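Local atomic coordinates of type III restriction-modification enzyme EcoP15I Mod subunit (Escherichia coli, PDB entry 4ZCF), a protein that methylates the second adenine of its asymmetric DNA recognition site 5'-CAGCAG-3' using S-adenosyl-L-methionine and, together with the Res subunit, supports DNA restriction. Residues W301-Y306 / V379-Y384; S256-N261 / S428-G433; I333-T338 / I365-D370. All blocks are in the same frame, centred on the assembly; numbering follows the deposited sequence.

Contact 1. Residues W301-Y306 / V379-Y384; sequences WPLDRY and VYAKDY. With nucleotides of chain E.
This is a buried, apolar contact beside the bound DNA, at the small four-stranded antiparallel sheet. Its two partners are the loop before strand 308-310 and the end of strand 376-380 with the 3-10 turn that follows it. No hydrogen bond joins the two segments. L303 lies over one face of the Y384 ring: its CD2 is 3.9 Å from the ring centroid, 23° off the normal, a CH-pi contact. P302, which follows a cis peptide bond, brings CG to 3.4 Å from Y384 OH. Y306 turns one flank of its ring to V379-A381, with Y306 CD2 3.7 Å from A381 CB. L269 of helix 264-279 packs on both Y306 and A381.

W301, R305 and Y306 reach the DNA of chain E. W301 NE1 donates to DT17 OP1 (2.8 Å), and Y306 OH donates to DC16 OP2 (2.8 Å), which lies at the ring edge. R305 reads the major-groove edge of a guanine. Its chain is extended from CG to NE, and the guanidinium covers the DT17 base through one face. NH2 donates to DG18 N7 at 2.8 Å, and NH1 to DG18 O6 at 2.6 Å, nearly straight at 175°.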
loop_
_atom_site.group_PDB
_atom_site.type_symbol
_atom_site.label_atom_id
_atom_site.label_comp_id
_atom_site.label_asym_id
_atom_site.label_seq_id
_atom_site.Cartn_x
_atom_site.Cartn_y
_atom_site.Cartn_z
ATOM N N TRP A 301 -20.541 -26.810 3.327
ATOM C CA TRP A 301 -20.314 -25.405 3.595
ATOM C C TRP A 301 -19.320 -24.887 2.585
ATOM O O TRP A 301 -18.380 -25.572 2.314
ATOM C CB TRP A 301 -19.755 -25.238 5.008
ATOM C CG TRP A 301 -19.480 -23.844 5.371
ATOM C CD1 TRP A 301 -20.321 -22.980 5.935
ATOM C CD2 TRP A 301 -18.279 -23.141 5.153
ATOM N NE1 TRP A 301 -19.736 -21.788 6.097
ATOM C CE2 TRP A 301 -18.471 -21.857 5.615
ATOM C CE3 TRP A 301 -17.049 -23.479 4.604
ATOM C CZ2 TRP A 301 -17.493 -20.903 5.549
ATOM C CZ3 TRP A 301 -16.095 -22.539 4.527
ATOM C CH2 TRP A 301 -16.309 -21.267 5.001
ATOM N N PRO A 302 -19.497 -23.633 1.960
ATOM C CA PRO A 302 -20.584 -22.793 2.479
ATOM C C PRO A 302 -21.880 -22.840 1.701
ATOM O O PRO A 302 -22.657 -21.924 1.756
ATOM C CB PRO A 302 -20.030 -21.374 2.365
ATOM C CG PRO A 302 -18.779 -21.439 1.623
ATOM C CD PRO A 302 -18.786 -22.737 0.932
ATOM N N LEU A 303 -22.047 -23.871 0.904
ATOM C CA LEU A 303 -23.203 -24.097 0.028
ATOM C C LEU A 303 -24.208 -25.117 0.571
ATOM O O LEU A 303 -24.902 -25.799 -0.200
ATOM C CB LEU A 303 -22.754 -24.416 -1.415
ATOM C CG LEU A 303 -21.811 -23.401 -2.136
ATOM C CD1 LEU A 303 -21.886 -23.587 -3.638
ATOM C CD2 LEU A 303 -22.157 -21.918 -1.816
ATOM N N ASP A 304 -24.330 -25.156 1.915
ATOM C CA ASP A 304 -25.194 -26.059 2.695
ATOM C C ASP A 304 -26.694 -25.764 2.652
ATOM O O ASP A 304 -27.456 -26.487 3.280
ATOM C CB ASP A 304 -24.713 -26.149 4.153
ATOM C CG ASP A 304 -24.691 -24.817 4.873
ATOM O OD1 ASP A 304 -23.672 -24.086 4.745
ATOM O OD2 ASP A 304 -25.686 -24.506 5.568
ATOM N N ARG A 305 -27.106 -24.694 1.948
ATOM C CA ARG A 305 -28.502 -24.285 1.747
ATOM C C ARG A 305 -28.886 -24.327 0.239
ATOM O O ARG A 305 -29.847 -23.688 -0.190
ATOM C CB ARG A 305 -28.778 -22.919 2.390
ATOM C CG ARG A 305 -28.723 -22.944 3.901
ATOM C CD ARG A 305 -29.234 -21.619 4.499
ATOM N NE ARG A 305 -28.786 -21.462 5.891
ATOM C CZ ARG A 305 -29.223 -20.538 6.743
ATOM N NH1 ARG A 305 -30.177 -19.692 6.382
ATOM N NH2 ARG A 305 -28.706 -20.451 7.960
ATOM N N TYR A 306 -28.127 -25.104 -0.550
ATOM C CA TYR A 306 -28.372 -25.304 -1.972
ATOM C C TYR A 306 -29.174 -26.586 -2.077
ATOM O O TYR A 306 -28.714 -27.592 -2.620
ATOM C CB TYR A 306 -27.040 -25.309 -2.775
ATOM C CG TYR A 306 -26.552 -23.907 -3.097
ATOM C CD1 TYR A 306 -26.097 -23.049 -2.087
ATOM C CD2 TYR A 306 -26.634 -23.399 -4.391
ATOM C CE1 TYR A 306 -25.721 -21.735 -2.363
ATOM C CE2 TYR A 306 -26.244 -22.089 -4.680
ATOM C CZ TYR A 306 -25.762 -21.272 -3.666
ATOM O OH TYR A 306 -25.378 -19.990 -3.943
ATOM N N VAL A 379 -30.383 -18.692 -7.476
ATOM C CA VAL A 379 -28.925 -18.651 -7.586
ATOM C C VAL A 379 -28.422 -20.083 -7.638
ATOM O O VAL A 379 -28.643 -20.825 -6.691
ATOM C CB VAL A 379 -28.295 -17.816 -6.417
ATOM C CG1 VAL A 379 -26.778 -17.981 -6.353
ATOM C CG2 VAL A 379 -28.670 -16.334 -6.519
ATOM N N TYR A 380 -27.760 -20.463 -8.758
ATOM C CA TYR A 380 -27.181 -21.789 -9.023
ATOM C C TYR A 380 -25.769 -21.933 -8.488
ATOM O O TYR A 380 -24.944 -21.041 -8.669
ATOM C CB TYR A 380 -27.146 -22.059 -10.532
ATOM C CG TYR A 380 -28.476 -22.432 -11.140
ATOM C CD1 TYR A 380 -29.350 -21.454 -11.612
ATOM C CD2 TYR A 380 -28.840 -23.766 -11.303
ATOM C CE1 TYR A 380 -30.559 -21.795 -12.217
ATOM C CE2 TYR A 380 -30.059 -24.119 -11.880
ATOM C CZ TYR A 380 -30.904 -23.132 -12.358
ATOM O OH TYR A 380 -32.094 -23.485 -12.952
ATOM N N ALA A 381 -25.474 -23.098 -7.922
ATOM C CA ALA A 381 -24.181 -23.483 -7.362
ATOM C C ALA A 381 -22.967 -23.327 -8.322
ATOM O O ALA A 381 -21.841 -23.127 -7.859
ATOM C CB ALA A 381 -24.261 -24.913 -6.859
ATOM N N LYS A 382 -23.194 -23.461 -9.646
ATOM C CA LYS A 382 -22.166 -23.361 -10.685
ATOM C C LYS A 382 -21.622 -21.938 -10.783
ATOM O O LYS A 382 -20.464 -21.752 -11.179
ATOM C CB LYS A 382 -22.711 -23.830 -12.052
ATOM C CG LYS A 382 -23.915 -23.048 -12.585
ATOM C CD LYS A 382 -24.333 -23.579 -13.936
ATOM C CE LYS A 382 -25.698 -23.105 -14.387
ATOM N NZ LYS A 382 -25.739 -21.633 -14.605
ATOM N N ASP A 383 -22.476 -20.944 -10.420
ATOM C CA ASP A 383 -22.199 -19.513 -10.416
ATOM C C ASP A 383 -21.521 -19.004 -9.127
ATOM O O ASP A 383 -21.362 -17.795 -8.967
ATOM C CB ASP A 383 -23.470 -18.716 -10.771
ATOM C CG ASP A 383 -23.842 -18.843 -12.241
ATOM O OD1 ASP A 383 -22.974 -18.597 -13.095
ATOM O OD2 ASP A 383 -24.992 -19.221 -12.532
ATOM N N TYR A 384 -21.088 -19.934 -8.239
ATOM C CA TYR A 384 -20.418 -19.656 -6.973
ATOM C C TYR A 384 -18.952 -19.289 -7.197
ATOM O O TYR A 384 -18.222 -19.973 -7.937
ATOM C CB TYR A 384 -20.552 -20.832 -5.983
ATOM C CG TYR A 384 -19.763 -20.641 -4.704
ATOM C CD1 TYR A 384 -20.139 -19.682 -3.763
ATOM C CD2 TYR A 384 -18.624 -21.402 -4.441
ATOM C CE1 TYR A 384 -19.394 -19.473 -2.604
ATOM C CE2 TYR A 384 -17.865 -21.195 -3.287
ATOM C CZ TYR A 384 -18.252 -20.223 -2.376
ATOM O OH TYR A 384 -17.517 -20.011 -1.235
ATOM P P DT E 17 -22.178 -19.277 5.540
ATOM O OP1 DT E 17 -20.888 -19.243 6.269
ATOM O OP2 DT E 17 -22.911 -20.559 5.361
ATOM O "O5'" DT E 17 -23.194 -18.308 6.335
ATOM C "C5'" DT E 17 -22.871 -17.253 7.262
ATOM C "C4'" DT E 17 -23.889 -17.217 8.390
ATOM O "O4'" DT E 17 -25.096 -16.522 8.027
ATOM C "C3'" DT E 17 -24.395 -18.534 8.986
ATOM O "O3'" DT E 17 -24.732 -18.244 10.328
ATOM C "C2'" DT E 17 -25.677 -18.834 8.197
ATOM C "C1'" DT E 17 -26.197 -17.414 7.984
ATOM N N1 DT E 17 -27.101 -17.104 6.822
ATOM C C2 DT E 17 -27.994 -16.081 7.038
ATOM O O2 DT E 17 -28.011 -15.433 8.091
ATOM N N3 DT E 17 -28.886 -15.873 6.002
ATOM C C4 DT E 17 -28.933 -16.538 4.786
ATOM O O4 DT E 17 -29.722 -16.171 3.902
ATOM C C5 DT E 17 -28.002 -17.625 4.656
ATOM C C7 DT E 17 -27.959 -18.379 3.368
ATOM C C6 DT E 17 -27.155 -17.881 5.671
ATOM P P DC E 16 -23.801 -17.763 -1.469
ATOM O OP1 DC E 16 -22.765 -17.783 -2.533
ATOM O OP2 DC E 16 -25.128 -18.366 -1.715
ATOM O "O5'" DC E 16 -23.186 -18.402 -0.129
ATOM C "C5'" DC E 16 -22.018 -17.905 0.546
ATOM C "C4'" DC E 16 -22.259 -17.522 2.004
ATOM O "O4'" DC E 16 -23.087 -16.346 2.112
ATOM C "C3'" DC E 16 -22.842 -18.533 2.990
ATOM O "O3'" DC E 16 -22.005 -18.483 4.167
ATOM C "C2'" DC E 16 -24.263 -18.016 3.242
ATOM C "C1'" DC E 16 -24.018 -16.513 3.166
ATOM N N1 DC E 16 -25.214 -15.643 2.975
ATOM C C2 DC E 16 -25.534 -14.697 3.972
ATOM O O2 DC E 16 -24.829 -14.613 4.999
ATOM N N3 DC E 16 -26.652 -13.912 3.784
ATOM C C4 DC E 16 -27.433 -14.075 2.690
ATOM N N4 DC E 16 -28.504 -13.291 2.573
ATOM C C5 DC E 16 -27.138 -15.027 1.665
ATOM C C6 DC E 16 -26.019 -15.768 1.850
ATOM P P DG E 18 -24.226 -19.041 11.594
ATOM O OP1 DG E 18 -22.823 -18.653 11.855
ATOM O OP2 DG E 18 -24.710 -20.432 11.488
ATOM O "O5'" DG E 18 -25.114 -18.386 12.745
ATOM C "C5'" DG E 18 -24.864 -17.140 13.375
ATOM C "C4'" DG E 18 -26.109 -16.718 14.125
ATOM O "O4'" DG E 18 -27.192 -16.437 13.188
ATOM C "C3'" DG E 18 -26.652 -17.772 15.059
ATOM O "O3'" DG E 18 -26.922 -17.106 16.307
ATOM C "C2'" DG E 18 -27.889 -18.355 14.340
ATOM C "C1'" DG E 18 -28.351 -17.218 13.424
ATOM N N9 DG E 18 -28.824 -17.587 12.091
ATOM C C8 DG E 18 -28.238 -18.488 11.242
ATOM N N7 DG E 18 -28.802 -18.584 10.067
ATOM C C5 DG E 18 -29.822 -17.658 10.127
ATOM C C6 DG E 18 -30.784 -17.327 9.136
ATOM O O6 DG E 18 -30.923 -17.815 7.987
ATOM N N1 DG E 18 -31.660 -16.340 9.596
ATOM C C2 DG E 18 -31.625 -15.760 10.845
ATOM N N2 DG E 18 -32.548 -14.826 11.093
ATOM N N3 DG E 18 -30.718 -16.057 11.768
ATOM C C4 DG E 18 -29.850 -17.026 11.354
#

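Contact 2. Residues S256-N261 / S428-G433; sequences SEWKSN and SFACDG
The end of helix 420-430 packs here against the loop before helix 264-279. The helix leads into strand 434-439 of the large mixed sheet of the Rossmann-like methyltransferase fold. F429 stands first in the contact. Its CG is anti to the carbonyl carbon (chi1 -77°), and the ring lies alongside the backbone of 258-260. CD1 comes 4.1 Å from W258 CB, while CE1 comes 4.0 Å from S260 N. L388 of strand 388-389 also packs on F429 and on W258. The carbonyl of F429 sits over one face of the W258 indole; F429 O is 3.6 Å from W258 CD1.

A430 continues over the same face. Its CA lies above the six-membered ring, off-centre, 4.3 Å from the centroid, and CB reaches CZ2. A water links the two residues: W258 NE1 donates to it at 2.7 Å, and it donates to A430 O at 2.6 Å. A430 O also takes a weak hydrogen bond from K118 NZ. An alanine at W258 would remove the indole, and the last helical turn would probably lose both its flat cover and this water-mediated link. W258 also makes backbone hydrogen bonds to the second subunit, so the helix end lies close to the dimer interface.

C431 leaves the helix and turns its side chain away. D432 then points back toward the loop, with OD1 near K259 O. A second water lies between the segments, 2.8 Å from F429 O and 3.0 Å from K259 O.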
loop_
_atom_site.group_PDB
_atom_site.type_symbol
_atom_site.label_atom_id
_atom_site.label_comp_id
_atom_site.label_asym_id
_atom_site.label_seq_id
_atom_site.Cartn_x
_atom_site.Cartn_y
_atom_site.Cartn_z
ATOM N N SER A 256 -10.180 -4.879 -8.624
ATOM C CA SER A 256 -11.261 -4.557 -7.692
ATOM C C SER A 256 -11.783 -5.724 -6.813
ATOM O O SER A 256 -12.254 -5.482 -5.702
ATOM C CB SER A 256 -12.400 -3.878 -8.443
ATOM O OG SER A 256 -12.971 -4.783 -9.372
ATOM N N GLU A 257 -11.642 -6.967 -7.298
ATOM C CA GLU A 257 -12.158 -8.192 -6.705
ATOM C C GLU A 257 -11.175 -9.359 -6.791
ATOM O O GLU A 257 -10.472 -9.517 -7.799
ATOM C CB GLU A 257 -13.396 -8.566 -7.524
ATOM C CG GLU A 257 -14.399 -9.517 -6.903
ATOM C CD GLU A 257 -15.595 -9.773 -7.807
ATOM O OE1 GLU A 257 -15.692 -9.137 -8.883
ATOM O OE2 GLU A 257 -16.444 -10.613 -7.434
ATOM N N TRP A 258 -11.176 -10.212 -5.735
ATOM C CA TRP A 258 -10.416 -11.462 -5.670
ATOM C C TRP A 258 -11.391 -12.588 -5.501
ATOM O O TRP A 258 -12.121 -12.652 -4.510
ATOM C CB TRP A 258 -9.370 -11.480 -4.557
ATOM C CG TRP A 258 -8.106 -10.706 -4.852
ATOM C CD1 TRP A 258 -7.728 -10.147 -6.037
ATOM C CD2 TRP A 258 -7.073 -10.384 -3.912
ATOM N NE1 TRP A 258 -6.516 -9.511 -5.897
ATOM C CE2 TRP A 258 -6.075 -9.672 -4.608
ATOM C CE3 TRP A 258 -6.890 -10.638 -2.539
ATOM C CZ2 TRP A 258 -4.927 -9.182 -3.975
ATOM C CZ3 TRP A 258 -5.734 -10.170 -1.921
ATOM C CH2 TRP A 258 -4.777 -9.441 -2.638
ATOM N N LYS A 259 -11.461 -13.449 -6.514
ATOM C CA LYS A 259 -12.353 -14.610 -6.480
ATOM C C LYS A 259 -11.697 -15.803 -7.137
ATOM O O LYS A 259 -10.884 -15.635 -8.044
ATOM C CB LYS A 259 -13.714 -14.334 -7.167
ATOM C CG LYS A 259 -14.669 -13.392 -6.424
ATOM C CD LYS A 259 -15.210 -13.940 -5.091
ATOM C CE LYS A 259 -16.393 -13.159 -4.541
ATOM N NZ LYS A 259 -16.070 -11.735 -4.245
ATOM N N SER A 260 -12.062 -17.002 -6.672
ATOM C CA SER A 260 -11.680 -18.285 -7.243
ATOM C C SER A 260 -12.950 -18.831 -7.940
ATOM O O SER A 260 -14.035 -18.834 -7.333
ATOM C CB SER A 260 -11.202 -19.245 -6.150
ATOM O OG SER A 260 -11.067 -20.584 -6.610
ATOM N N ASN A 261 -12.823 -19.244 -9.225
ATOM C CA ASN A 261 -13.945 -19.828 -9.965
ATOM C C ASN A 261 -13.884 -21.373 -9.988
ATOM O O ASN A 261 -14.826 -22.013 -10.458
ATOM C CB ASN A 261 -14.097 -19.232 -11.375
ATOM C CG ASN A 261 -15.550 -19.127 -11.836
ATOM O OD1 ASN A 261 -16.457 -19.850 -11.379
ATOM N ND2 ASN A 261 -15.815 -18.196 -12.744
ATOM N N SER A 428 -3.161 -18.119 -5.522
ATOM C CA SER A 428 -4.342 -18.258 -6.391
ATOM C C SER A 428 -5.195 -16.982 -6.435
ATOM O O SER A 428 -5.653 -16.628 -7.518
ATOM C CB SER A 428 -5.200 -19.453 -5.981
ATOM O OG SER A 428 -4.483 -20.675 -6.039
ATOM N N PHE A 429 -5.433 -16.309 -5.266
ATOM C CA PHE A 429 -6.242 -15.067 -5.210
ATOM C C PHE A 429 -5.535 -13.883 -5.863
ATOM O O PHE A 429 -6.099 -13.299 -6.805
ATOM C CB PHE A 429 -6.661 -14.695 -3.767
ATOM C CG PHE A 429 -7.794 -15.522 -3.215
ATOM C CD1 PHE A 429 -9.056 -15.477 -3.794
ATOM C CD2 PHE A 429 -7.591 -16.377 -2.140
ATOM C CE1 PHE A 429 -10.091 -16.275 -3.315
ATOM C CE2 PHE A 429 -8.619 -17.206 -1.675
ATOM C CZ PHE A 429 -9.871 -17.132 -2.250
ATOM N N ALA A 430 -4.311 -13.523 -5.360
ATOM C CA ALA A 430 -3.561 -12.362 -5.859
ATOM C C ALA A 430 -3.257 -12.450 -7.341
ATOM O O ALA A 430 -3.619 -11.541 -8.096
ATOM C CB ALA A 430 -2.295 -12.128 -5.043
ATOM N N CYS A 431 -2.662 -13.570 -7.764
ATOM C CA CYS A 431 -2.315 -13.839 -9.155
ATOM C C CYS A 431 -3.474 -14.599 -9.795
ATOM O O CYS A 431 -4.198 -15.292 -9.090
ATOM C CB CYS A 431 -1.032 -14.658 -9.205
ATOM S SG CYS A 431 0.369 -13.908 -8.340
ATOM N N ASP A 432 -3.662 -14.529 -11.094
ATOM C CA ASP A 432 -4.786 -15.331 -11.603
ATOM C C ASP A 432 -4.334 -16.348 -12.668
ATOM O O ASP A 432 -4.731 -16.254 -13.833
ATOM C CB ASP A 432 -5.969 -14.446 -12.046
ATOM C CG ASP A 432 -7.342 -15.048 -11.788
ATOM O OD1 ASP A 432 -7.656 -15.334 -10.606
ATOM O OD2 ASP A 432 -8.126 -15.182 -12.760
ATOM N N GLY A 433 -3.478 -17.288 -12.242
ATOM C CA GLY A 433 -2.904 -18.318 -13.105
ATOM C C GLY A 433 -1.608 -17.934 -13.797
ATOM O O GLY A 433 -0.971 -18.779 -14.421
HETATM O O HOH W 1 -4.431 -9.070 -7.603
HETATM O O HOH W 2 -8.636 -13.590 -7.923
#

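Contact 3. Residues I333-T338 / I365-D370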
loop_
_atom_site.group_PDB
_atom_site.type_symbol
_atom_site.label_atom_id
_atom_site.label_comp_id
_atom_site.label_asym_id
_atom_site.label_seq_id
_atom_site.Cartn_x
_atom_site.Cartn_y
_atom_site.Cartn_z
ATOM N N ILE A 333 -44.578 -5.822 -5.731
ATOM C CA ILE A 333 -44.162 -6.935 -6.587
ATOM C C ILE A 333 -45.370 -7.875 -6.603
ATOM O O ILE A 333 -45.773 -8.385 -5.553
ATOM C CB ILE A 333 -42.829 -7.608 -6.146
ATOM C CG1 ILE A 333 -41.675 -6.558 -6.133
ATOM C CG2 ILE A 333 -42.504 -8.802 -7.053
ATOM C CD1 ILE A 333 -40.500 -6.924 -5.484
ATOM N N ILE A 334 -46.006 -8.019 -7.778
ATOM C CA ILE A 334 -47.224 -8.804 -7.912
ATOM C C ILE A 334 -46.989 -10.283 -8.022
ATOM O O ILE A 334 -46.191 -10.734 -8.845
ATOM C CB ILE A 334 -48.249 -8.180 -8.918
ATOM C CG1 ILE A 334 -49.249 -7.240 -8.189
ATOM C CG2 ILE A 334 -49.010 -9.232 -9.763
ATOM C CD1 ILE A 334 -48.701 -5.887 -7.716
ATOM N N HIS A 335 -47.664 -11.032 -7.135
ATOM C CA HIS A 335 -47.634 -12.486 -7.097
ATOM C C HIS A 335 -48.285 -13.019 -8.404
ATOM O O HIS A 335 -49.312 -12.486 -8.826
ATOM C CB HIS A 335 -48.350 -12.994 -5.836
ATOM C CG HIS A 335 -48.103 -14.442 -5.577
ATOM N ND1 HIS A 335 -48.945 -15.421 -6.089
ATOM C CD2 HIS A 335 -47.079 -15.039 -4.925
ATOM C CE1 HIS A 335 -48.412 -16.572 -5.720
ATOM N NE2 HIS A 335 -47.292 -16.393 -5.012
ATOM N N PRO A 336 -47.664 -13.985 -9.119
ATOM C CA PRO A 336 -48.235 -14.425 -10.407
ATOM C C PRO A 336 -49.538 -15.217 -10.355
ATOM O O PRO A 336 -50.169 -15.360 -11.397
ATOM C CB PRO A 336 -47.109 -15.253 -11.043
ATOM C CG PRO A 336 -45.929 -15.088 -10.172
ATOM C CD PRO A 336 -46.418 -14.715 -8.821
ATOM N N LYS A 337 -49.929 -15.753 -9.185
ATOM C CA LYS A 337 -51.156 -16.535 -9.067
ATOM C C LYS A 337 -52.205 -15.815 -8.223
ATOM O O LYS A 337 -53.350 -15.705 -8.658
ATOM C CB LYS A 337 -50.863 -17.927 -8.516
ATOM N N THR A 338 -51.820 -15.301 -7.037
ATOM C CA THR A 338 -52.716 -14.566 -6.144
ATOM C C THR A 338 -53.066 -13.197 -6.731
ATOM O O THR A 338 -54.131 -12.654 -6.421
ATOM C CB THR A 338 -52.059 -14.384 -4.783
ATOM N N ILE A 365 -36.693 -14.592 -10.143
ATOM C CA ILE A 365 -37.504 -14.525 -8.929
ATOM C C ILE A 365 -38.262 -15.803 -8.547
ATOM O O ILE A 365 -38.982 -16.377 -9.369
ATOM C CB ILE A 365 -38.408 -13.273 -8.971
ATOM C CG1 ILE A 365 -37.596 -11.976 -9.258
ATOM C CG2 ILE A 365 -39.276 -13.136 -7.728
ATOM C CD1 ILE A 365 -36.365 -11.680 -8.360
ATOM N N ILE A 366 -38.117 -16.209 -7.269
ATOM C CA ILE A 366 -38.797 -17.339 -6.626
ATOM C C ILE A 366 -39.925 -16.759 -5.734
ATOM O O ILE A 366 -39.653 -16.014 -4.795
ATOM C CB ILE A 366 -37.813 -18.265 -5.833
ATOM C CG1 ILE A 366 -36.673 -18.804 -6.732
ATOM C CG2 ILE A 366 -38.567 -19.419 -5.143
ATOM C CD1 ILE A 366 -35.543 -19.491 -5.993
ATOM N N PHE A 367 -41.187 -17.080 -6.064
ATOM C CA PHE A 367 -42.371 -16.650 -5.318
ATOM C C PHE A 367 -42.827 -17.783 -4.419
ATOM O O PHE A 367 -42.556 -18.950 -4.718
ATOM C CB PHE A 367 -43.509 -16.299 -6.284
ATOM C CG PHE A 367 -43.322 -15.011 -7.047
ATOM C CD1 PHE A 367 -43.669 -13.790 -6.478
ATOM C CD2 PHE A 367 -42.829 -15.020 -8.342
ATOM C CE1 PHE A 367 -43.504 -12.591 -7.189
ATOM C CE2 PHE A 367 -42.676 -13.825 -9.057
ATOM C CZ PHE A 367 -43.009 -12.618 -8.474
ATOM N N GLY A 368 -43.518 -17.437 -3.334
ATOM C CA GLY A 368 -44.120 -18.420 -2.441
ATOM C C GLY A 368 -45.420 -18.962 -3.021
ATOM O O GLY A 368 -45.820 -18.579 -4.130
ATOM N N ASP A 369 -46.107 -19.858 -2.285
ATOM C CA ASP A 369 -47.386 -20.409 -2.743
ATOM C C ASP A 369 -48.484 -19.323 -2.721
ATOM O O ASP A 369 -49.547 -19.512 -3.305
ATOM C CB ASP A 369 -47.779 -21.663 -1.939
ATOM C CG ASP A 369 -46.819 -22.836 -2.107
ATOM O OD1 ASP A 369 -46.619 -23.288 -3.268
ATOM O OD2 ASP A 369 -46.278 -23.319 -1.074
ATOM N N ASP A 370 -48.193 -18.172 -2.081
ATOM C CA ASP A 370 -49.037 -16.980 -2.009
ATOM C C ASP A 370 -48.180 -15.711 -1.747
ATOM O O ASP A 370 -46.967 -15.807 -1.600
ATOM C CB ASP A 370 -50.183 -17.149 -0.984
ATOM C CG ASP A 370 -49.779 -17.270 0.468
ATOM O OD1 ASP A 370 -48.794 -16.618 0.868
ATOM O OD2 ASP A 370 -50.502 -17.944 1.226
#
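The turn that follows strand 365-366 carries F367 and G368, and the loop 333-338 folds against it through H335 and P336. The H335 ring is held at both nitrogens. CG is anti to the backbone N (chi1 -168°), which carries NE2 across to the other segment. NE2 donates to G368 O at 2.8 Å, almost straight at 170°. The acceptor lies in the imidazole plane, although the donor sits above the plane of the G368 carbonyl. On the far side of the ring, ND1 accepts the backbone N-H of T338 at 3.0 Å. This pairing places the proton on NE2 and is consistent with a neutral ring.

Strand 365-366 is one of the two outermost strands of the four-stranded antiparallel sheet, beside strand 376-380. Just beyond it, the F367 ring is covered on both faces. P336 CD sits over the centre of one, 3.5 Å from the centroid, as a CH-pi contact, and I365 CG2 lies over the opposite one. I333 CG2 meets the edge of this ring at CE1 (3.9 Å). P336 CD also lies over one face of H335, with D370 CA over the other. H335 CD2 comes 3.4 Å from D370 O, while the D370 carboxylate turns to N372 N.

The three contacts lie progressively farther from the centre of the chain. Measured centre to centre, contact 2 is about 15 Å from it, contact 1 about 32 Å and contact 3 about 52 Å. Contacts 1 and 2 have centres about 19 Å apart and touch where Y384 O lies 3.9 Å from N261 OD1. Contacts 1 and 3 share the four-stranded sheet through neighbouring strands 376-380 and 365-366; their centres are about 23 Å apart. Contacts 2 and 3 do not meet, with nearest atoms about 20 Å apart. Residues 301-306 of contact 1 hydrogen-bond the DNA directly. The nearest nucleic acid atom is about 4 Å from contact 2 and about 6 Å from contact 3.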